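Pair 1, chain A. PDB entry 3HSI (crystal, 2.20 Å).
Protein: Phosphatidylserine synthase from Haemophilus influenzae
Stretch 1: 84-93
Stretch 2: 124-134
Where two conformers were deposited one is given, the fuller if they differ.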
# COMPACT_ATOMS: atom_id res chain seq x y z
N ASP A 84 -19.44 -12.15 -29.84
CA ASP A 84 -19.00 -12.23 -28.45
C ASP A 84 -18.33 -10.90 -28.10
O ASP A 84 -17.20 -10.68 -28.50
CB ASP A 84 -18.04 -13.43 -28.32
CG ASP A 84 -17.49 -13.61 -26.91
OD1 ASP A 84 -18.05 -13.04 -25.94
OD2 ASP A 84 -16.47 -14.32 -26.80
N VAL A 85 -19.04 -9.99 -27.42
CA VAL A 85 -18.48 -8.67 -27.01
C VAL A 85 -18.28 -8.61 -25.49
O VAL A 85 -19.23 -8.77 -24.74
CB VAL A 85 -19.36 -7.45 -27.44
CG1 VAL A 85 -18.66 -6.12 -27.11
CG2 VAL A 85 -19.68 -7.48 -28.88
N LYS A 86 -17.04 -8.34 -25.05
CA LYS A 86 -16.75 -8.18 -23.62
C LYS A 86 -15.88 -6.97 -23.43
O LYS A 86 -14.87 -6.85 -24.11
CB LYS A 86 -16.07 -9.43 -23.03
CG LYS A 86 -16.90 -10.70 -23.25
CD LYS A 86 -17.10 -11.52 -21.99
CE LYS A 86 -18.11 -12.63 -22.23
NZ LYS A 86 -17.58 -13.63 -23.21
N VAL A 87 -16.31 -6.05 -22.59
CA VAL A 87 -15.54 -4.84 -22.30
C VAL A 87 -15.24 -4.87 -20.81
O VAL A 87 -16.17 -4.83 -19.97
CB VAL A 87 -16.30 -3.53 -22.72
CG1 VAL A 87 -15.49 -2.28 -22.39
CG2 VAL A 87 -16.64 -3.57 -24.26
N LEU A 88 -13.95 -4.95 -20.47
CA LEU A 88 -13.55 -4.93 -19.05
C LEU A 88 -12.92 -3.57 -18.70
O LEU A 88 -11.98 -3.15 -19.35
CB LEU A 88 -12.59 -6.09 -18.72
CG LEU A 88 -13.12 -7.52 -18.61
CD1 LEU A 88 -13.75 -8.00 -19.93
CD2 LEU A 88 -12.04 -8.52 -18.14
N ILE A 89 -13.47 -2.89 -17.70
CA ILE A 89 -12.90 -1.63 -17.24
C ILE A 89 -12.75 -1.71 -15.74
O ILE A 89 -13.30 -2.60 -15.10
CB ILE A 89 -13.74 -0.34 -17.66
CG1 ILE A 89 -15.23 -0.41 -17.22
CG2 ILE A 89 -13.55 -0.02 -19.14
CD1 ILE A 89 -16.22 -1.09 -18.21
N ASP A 90 -12.00 -0.78 -15.18
CA ASP A 90 -11.78 -0.79 -13.75
C ASP A 90 -13.13 -0.58 -13.05
O ASP A 90 -13.92 0.30 -13.44
CB ASP A 90 -10.76 0.28 -13.35
CG ASP A 90 -10.43 0.21 -11.89
OD1 ASP A 90 -9.52 -0.59 -11.55
OD2 ASP A 90 -11.10 0.92 -11.08
N TRP A 91 -13.40 -1.41 -12.05
CA TRP A 91 -14.61 -1.37 -11.26
C TRP A 91 -14.82 -0.03 -10.51
O TRP A 91 -15.88 0.55 -10.62
CB TRP A 91 -14.60 -2.53 -10.31
CG TRP A 91 -15.55 -2.47 -9.17
CD1 TRP A 91 -15.29 -2.02 -7.88
CD2 TRP A 91 -16.91 -2.92 -9.17
NE1 TRP A 91 -16.41 -2.16 -7.10
CE2 TRP A 91 -17.42 -2.71 -7.86
CE3 TRP A 91 -17.74 -3.49 -10.14
CZ2 TRP A 91 -18.74 -3.03 -7.50
CZ3 TRP A 91 -19.07 -3.82 -9.79
CH2 TRP A 91 -19.55 -3.59 -8.47
N HIS A 92 -13.81 0.44 -9.76
CA HIS A 92 -13.93 1.69 -8.99
C HIS A 92 -14.04 2.93 -9.91
O HIS A 92 -14.88 3.81 -9.71
CB HIS A 92 -12.73 1.89 -8.07
CG HIS A 92 -12.48 0.76 -7.13
ND1 HIS A 92 -13.26 0.53 -6.01
CD2 HIS A 92 -11.52 -0.20 -7.12
CE1 HIS A 92 -12.80 -0.52 -5.36
NE2 HIS A 92 -11.75 -0.99 -6.02
N ARG A 93 -13.21 2.98 -10.93
CA ARG A 93 -13.18 4.12 -11.83
C ARG A 93 -14.52 4.30 -12.54
O ARG A 93 -14.97 5.43 -12.73
CB ARG A 93 -11.99 4.02 -12.81
CG ARG A 93 -11.88 5.15 -13.81
CD ARG A 93 -11.73 6.54 -13.15
NE ARG A 93 -11.64 7.57 -14.18
CZ ARG A 93 -12.69 8.04 -14.86
NH1 ARG A 93 -13.93 7.59 -14.61
NH2 ARG A 93 -12.50 8.97 -15.80
N PRO A 124 -27.44 -9.06 -24.02
CA PRO A 124 -26.47 -9.62 -23.10
C PRO A 124 -25.74 -8.52 -22.28
O PRO A 124 -25.87 -7.33 -22.57
CB PRO A 124 -25.49 -10.30 -24.05
CG PRO A 124 -25.43 -9.37 -25.20
CD PRO A 124 -26.85 -8.86 -25.36
N ASN A 125 -25.01 -8.94 -21.26
CA ASN A 125 -24.09 -8.05 -20.56
C ASN A 125 -22.84 -7.89 -21.42
O ASN A 125 -22.33 -8.89 -21.94
CB ASN A 125 -23.67 -8.67 -19.22
CG ASN A 125 -24.84 -8.85 -18.27
OD1 ASN A 125 -25.66 -7.96 -18.09
ND2 ASN A 125 -24.88 -9.99 -17.60
N MSE A 126 -22.37 -6.66 -21.57
CA MSE A 126 -21.17 -6.36 -22.36
C MSE A 126 -20.09 -5.62 -21.56
O MSE A 126 -18.90 -5.74 -21.87
CB MSE A 126 -21.53 -5.56 -23.61
CG MSE A 126 -22.47 -6.33 -24.53
SE MSE A 126 -22.65 -5.59 -26.31
CE MSE A 126 -23.12 -7.25 -27.15
N PHE A 127 -20.50 -4.86 -20.54
CA PHE A 127 -19.58 -4.10 -19.70
C PHE A 127 -19.39 -4.73 -18.35
O PHE A 127 -20.35 -4.91 -17.58
CB PHE A 127 -20.09 -2.66 -19.51
CG PHE A 127 -19.90 -1.80 -20.70
CD1 PHE A 127 -18.70 -1.14 -20.90
CD2 PHE A 127 -20.91 -1.66 -21.63
CE1 PHE A 127 -18.51 -0.35 -22.01
CE2 PHE A 127 -20.73 -0.86 -22.74
CZ PHE A 127 -19.52 -0.22 -22.94
N PHE A 128 -18.14 -5.05 -18.05
CA PHE A 128 -17.78 -5.70 -16.81
C PHE A 128 -16.75 -4.89 -16.04
O PHE A 128 -15.78 -4.41 -16.61
CB PHE A 128 -17.25 -7.10 -17.11
CG PHE A 128 -18.23 -7.97 -17.87
CD1 PHE A 128 -19.14 -8.77 -17.19
CD2 PHE A 128 -18.26 -7.95 -19.28
CE1 PHE A 128 -20.05 -9.55 -17.90
CE2 PHE A 128 -19.18 -8.73 -19.98
CZ PHE A 128 -20.05 -9.54 -19.29
N GLY A 129 -16.96 -4.76 -14.73
CA GLY A 129 -16.06 -4.01 -13.85
C GLY A 129 -15.11 -4.94 -13.11
O GLY A 129 -15.54 -5.89 -12.44
N VAL A 130 -13.81 -4.70 -13.27
CA VAL A 130 -12.79 -5.55 -12.65
C VAL A 130 -12.19 -4.80 -11.46
O VAL A 130 -11.59 -3.76 -11.65
CB VAL A 130 -11.67 -5.88 -13.66
CG1 VAL A 130 -10.55 -6.66 -13.00
CG2 VAL A 130 -12.21 -6.58 -14.90
N PRO A 131 -12.33 -5.32 -10.25
CA PRO A 131 -11.66 -4.66 -9.10
C PRO A 131 -10.31 -5.30 -8.74
O PRO A 131 -10.26 -6.46 -8.30
CB PRO A 131 -12.66 -4.86 -7.97
CG PRO A 131 -13.44 -6.18 -8.37
CD PRO A 131 -13.12 -6.50 -9.82
N ILE A 132 -9.24 -4.53 -8.88
CA ILE A 132 -7.88 -5.02 -8.67
C ILE A 132 -7.49 -4.92 -7.19
O ILE A 132 -6.49 -5.51 -6.75
CB ILE A 132 -6.90 -4.28 -9.59
CG1 ILE A 132 -7.18 -4.69 -11.06
CG2 ILE A 132 -5.45 -4.55 -9.21
CD1 ILE A 132 -7.19 -6.22 -11.28
N ASN A 133 -8.27 -4.20 -6.42
CA ASN A 133 -8.10 -4.17 -4.97
C ASN A 133 -9.39 -3.65 -4.41
O ASN A 133 -10.27 -3.23 -5.18
CB ASN A 133 -6.91 -3.29 -4.54
CG ASN A 133 -6.21 -3.85 -3.31
OD1 ASN A 133 -6.85 -4.40 -2.41
ND2 ASN A 133 -4.91 -3.70 -3.26
N THR A 134 -9.50 -3.64 -3.09
CA THR A 134 -10.73 -3.30 -2.38
C THR A 134 -10.99 -1.80 -2.36
O THR A 134 -12.11 -1.36 -2.10
CB THR A 134 -10.70 -3.83 -0.92
OG1 THR A 134 -9.62 -3.22 -0.22
CG2 THR A 134 -10.52 -5.34 -0.87
O HOH W 1 -21.88 -9.54 -24.85
O HOH W 2 -9.49 -1.78 -9.07

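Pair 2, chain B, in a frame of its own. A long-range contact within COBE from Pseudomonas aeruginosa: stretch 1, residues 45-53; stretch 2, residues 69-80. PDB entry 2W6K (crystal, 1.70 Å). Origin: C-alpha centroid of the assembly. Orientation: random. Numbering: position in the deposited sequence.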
# COMPACT_ATOMS: atom_id res chain seq x y z
N LEU B 45 -9.51 0.47 -6.00
CA LEU B 45 -8.62 1.00 -4.96
C LEU B 45 -9.32 2.02 -4.09
O LEU B 45 -9.96 2.93 -4.60
CB LEU B 45 -7.46 1.75 -5.61
CG LEU B 45 -6.15 1.10 -5.95
CD1 LEU B 45 -5.17 2.23 -6.18
CD2 LEU B 45 -5.68 0.17 -4.83
N ASP B 46 -9.11 1.92 -2.78
CA ASP B 46 -9.59 2.91 -1.83
C ASP B 46 -8.57 3.99 -1.47
O ASP B 46 -8.95 5.14 -1.26
CB ASP B 46 -10.09 2.23 -0.58
CG ASP B 46 -11.31 1.37 -0.85
OD1 ASP B 46 -12.40 1.95 -1.04
OD2 ASP B 46 -11.17 0.14 -0.90
N ALA B 47 -7.29 3.64 -1.39
CA ALA B 47 -6.29 4.63 -0.96
C ALA B 47 -4.90 4.14 -1.31
O ALA B 47 -4.71 2.95 -1.55
CB ALA B 47 -6.36 4.82 0.53
N LEU B 48 -3.94 5.06 -1.27
CA LEU B 48 -2.54 4.69 -1.45
C LEU B 48 -1.86 4.91 -0.10
O LEU B 48 -2.31 5.74 0.70
CB LEU B 48 -1.85 5.59 -2.47
CG LEU B 48 -2.49 5.75 -3.86
CD1 LEU B 48 -1.74 6.82 -4.54
CD2 LEU B 48 -2.38 4.41 -4.60
N ALA B 49 -0.79 4.16 0.16
CA ALA B 49 -0.07 4.30 1.43
C ALA B 49 1.42 4.29 1.18
O ALA B 49 1.88 3.58 0.31
CB ALA B 49 -0.42 3.17 2.40
N SER B 50 2.15 5.09 1.96
CA SER B 50 3.61 5.02 1.91
C SER B 50 4.17 5.45 3.25
O SER B 50 3.46 5.59 4.22
CB SER B 50 4.19 5.87 0.76
OG SER B 50 5.57 5.57 0.54
N ILE B 51 5.48 5.57 3.30
CA ILE B 51 6.13 5.98 4.55
C ILE B 51 6.31 7.49 4.62
O ILE B 51 6.56 8.16 3.62
CB ILE B 51 7.48 5.24 4.72
CG1 ILE B 51 8.00 5.40 6.16
CG2 ILE B 51 8.49 5.71 3.72
CD1 ILE B 51 9.12 4.37 6.49
N ASP B 52 6.18 8.03 5.84
CA ASP B 52 6.36 9.43 6.04
C ASP B 52 7.82 9.64 6.29
O ASP B 52 8.53 8.73 6.75
CB ASP B 52 5.54 9.94 7.24
CG ASP B 52 5.20 11.41 7.11
OD1 ASP B 52 5.60 12.04 6.10
OD2 ASP B 52 4.53 11.93 8.01
N GLY B 53 8.29 10.83 5.96
CA GLY B 53 9.69 11.16 6.25
C GLY B 53 9.97 12.52 5.69
O GLY B 53 9.05 13.28 5.42
N ARG B 69 -8.18 9.95 -5.07
CA ARG B 69 -8.17 9.03 -3.95
C ARG B 69 -7.00 9.47 -3.06
O ARG B 69 -5.99 10.00 -3.56
CB ARG B 69 -7.88 7.62 -4.46
CG ARG B 69 -8.84 6.49 -4.05
CD ARG B 69 -10.01 6.19 -5.04
NE ARG B 69 -9.73 6.34 -6.48
CZ ARG B 69 -9.70 5.36 -7.37
NH1 ARG B 69 -9.90 4.08 -7.01
NH2 ARG B 69 -9.44 5.65 -8.64
N PRO B 70 -7.11 9.26 -1.75
CA PRO B 70 -6.09 9.77 -0.89
C PRO B 70 -4.80 8.96 -0.85
O PRO B 70 -4.83 7.74 -1.07
CB PRO B 70 -6.74 9.68 0.50
CG PRO B 70 -7.62 8.57 0.41
CD PRO B 70 -8.20 8.64 -0.97
N VAL B 71 -3.70 9.65 -0.51
CA VAL B 71 -2.43 9.00 -0.14
C VAL B 71 -2.10 9.38 1.30
O VAL B 71 -2.19 10.57 1.69
CB VAL B 71 -1.25 9.33 -1.12
CG1 VAL B 71 -1.02 10.85 -1.21
CG2 VAL B 71 0.04 8.60 -0.71
N HIS B 72 -1.79 8.35 2.08
CA HIS B 72 -1.48 8.46 3.50
C HIS B 72 -0.04 8.11 3.68
O HIS B 72 0.43 7.11 3.14
CB HIS B 72 -2.33 7.48 4.31
CG HIS B 72 -3.79 7.76 4.24
ND1 HIS B 72 -4.48 8.43 5.23
CD2 HIS B 72 -4.71 7.45 3.29
CE1 HIS B 72 -5.76 8.52 4.90
NE2 HIS B 72 -5.92 7.93 3.73
N PHE B 73 0.66 8.93 4.46
CA PHE B 73 2.05 8.67 4.80
C PHE B 73 2.13 8.30 6.26
O PHE B 73 1.72 9.09 7.15
CB PHE B 73 2.88 9.90 4.47
CG PHE B 73 2.87 10.25 3.01
CD1 PHE B 73 3.76 9.64 2.13
CD2 PHE B 73 1.95 11.18 2.53
CE1 PHE B 73 3.75 9.95 0.78
CE2 PHE B 73 1.93 11.51 1.17
CZ PHE B 73 2.82 10.90 0.29
N LEU B 74 2.61 7.09 6.51
CA LEU B 74 2.57 6.50 7.85
C LEU B 74 3.93 6.58 8.55
O LEU B 74 4.99 6.48 7.92
CB LEU B 74 2.07 5.05 7.80
CG LEU B 74 0.58 4.94 7.42
CD1 LEU B 74 0.42 4.63 5.97
CD2 LEU B 74 -0.14 3.91 8.27
N ALA B 75 3.89 6.71 9.87
CA ALA B 75 5.15 6.79 10.63
C ALA B 75 5.97 5.52 10.46
O ALA B 75 5.41 4.42 10.47
CB ALA B 75 4.81 6.98 12.14
N PRO B 76 7.30 5.66 10.34
CA PRO B 76 8.18 4.49 10.31
C PRO B 76 7.88 3.55 11.48
O PRO B 76 7.82 2.32 11.30
CB PRO B 76 9.58 5.13 10.39
CG PRO B 76 9.42 6.45 9.70
CD PRO B 76 8.05 6.92 10.16
N ALA B 77 7.66 4.10 12.68
CA ALA B 77 7.42 3.24 13.84
C ALA B 77 6.14 2.42 13.68
O ALA B 77 6.07 1.28 14.15
CB ALA B 77 7.39 4.07 15.13
N VAL B 78 5.14 2.99 12.99
CA VAL B 78 3.93 2.25 12.70
C VAL B 78 4.20 1.07 11.76
O VAL B 78 3.72 -0.03 11.99
CB VAL B 78 2.81 3.15 12.09
CG1 VAL B 78 1.66 2.29 11.61
CG2 VAL B 78 2.32 4.20 13.12
N LEU B 79 4.94 1.33 10.68
CA LEU B 79 5.29 0.29 9.69
C LEU B 79 6.05 -0.85 10.34
O LEU B 79 5.85 -2.01 9.99
CB LEU B 79 6.10 0.90 8.54
CG LEU B 79 5.37 2.01 7.73
CD1 LEU B 79 5.98 2.15 6.34
CD2 LEU B 79 3.84 1.80 7.62
N HIS B 80 6.90 -0.52 11.30
CA HIS B 80 7.69 -1.54 12.02
C HIS B 80 6.84 -2.62 12.69
O HIS B 80 7.27 -3.79 12.77
CB HIS B 80 8.59 -0.87 13.05
CG HIS B 80 9.34 -1.86 13.89
ND1 HIS B 80 10.40 -2.58 13.40
CD2 HIS B 80 9.16 -2.26 15.17
CE1 HIS B 80 10.85 -3.39 14.35
NE2 HIS B 80 10.11 -3.21 15.43

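What backbone arrangement do the two pairs share? Each sets two neighbouring parallel strands side by side, their directions 35° apart in pair 1 and 26° apart in pair 2, and 14 central residues superpose with an RMSD of 0.7 Å. The same ladder of five backbone hydrogen bonds results. In pair 1 it starts with V87(A) N to M126(A) O at 2.7 Å and finishes with W91(A) N to V130(A) O at 3.0 Å; in pair 2 the matching ends are L48(B) N to P70(B) O at 2.8 Å and D52(B) N to L74(B) O at 2.9 Å. In both, the first strand bonds through alternate residues, V87(A) and I89(A) or L48(B) and S50(B), each giving its N and its O to the partner strand, as parallel pairing requires.

How is the sheet face carrying V87(A) and L48(B) filled? V87(A) matches L48(B), and F127(A) matches V71(B). The phenylalanine ring spans two neighbours: its CE1 lies 3.6 Å from V87(A) CG1, and its CD1 meets I89(A) CD1 at 3.7 Å, with the latter at the ring edge. The smaller V71(B) reaches L48(B), CG2 to CB at 4.0 Å. Farther along, the bulk changes strands. I89(A) faces G129(A), whereas the matching S50(B) faces F73(B), whose CD1 is 4.0 Å from S50(B) CB.

Why can G129(A) and F73(B) occupy the same place? The answer lies just past the end of the first strand, at W91(A) and its counterpart D52(B). W91(A) packs close to the glycine, its CB 3.7 Å from G129(A) C; an ideal CB on G129(A) would be 2.9 Å from W91(A) CE3, a clash. D52(B) leaves room for a side chain there: its OD1 is 3.8 Å from F73(B) CB, and the F73(B) ring presents its edge to I51(B) O, 3.5 Å from CD1.

What happens on the other face and at the ends? L88(A) and A49(B) match, as do V130(A) and L74(B). L88(A) CD2 meets V130(A) CG2 at 3.8 Å; the short A49(B) CB is met by L74(B) CD1 at 3.9 Å. Past the ladder in pair 1, H92(A) NE2 donates to N133(A) O at 2.8 Å, and a water joins D90(A) OD1 to I132(A) N, each 2.8 Å from its oxygen. In pair 2, I51(B), which matches D90(A), packs against the helix instead, with its CB 3.8 Å from L79(B) CD1. At the opposite end, R69(B) NH1 donates to L45(B) O at 2.7 Å.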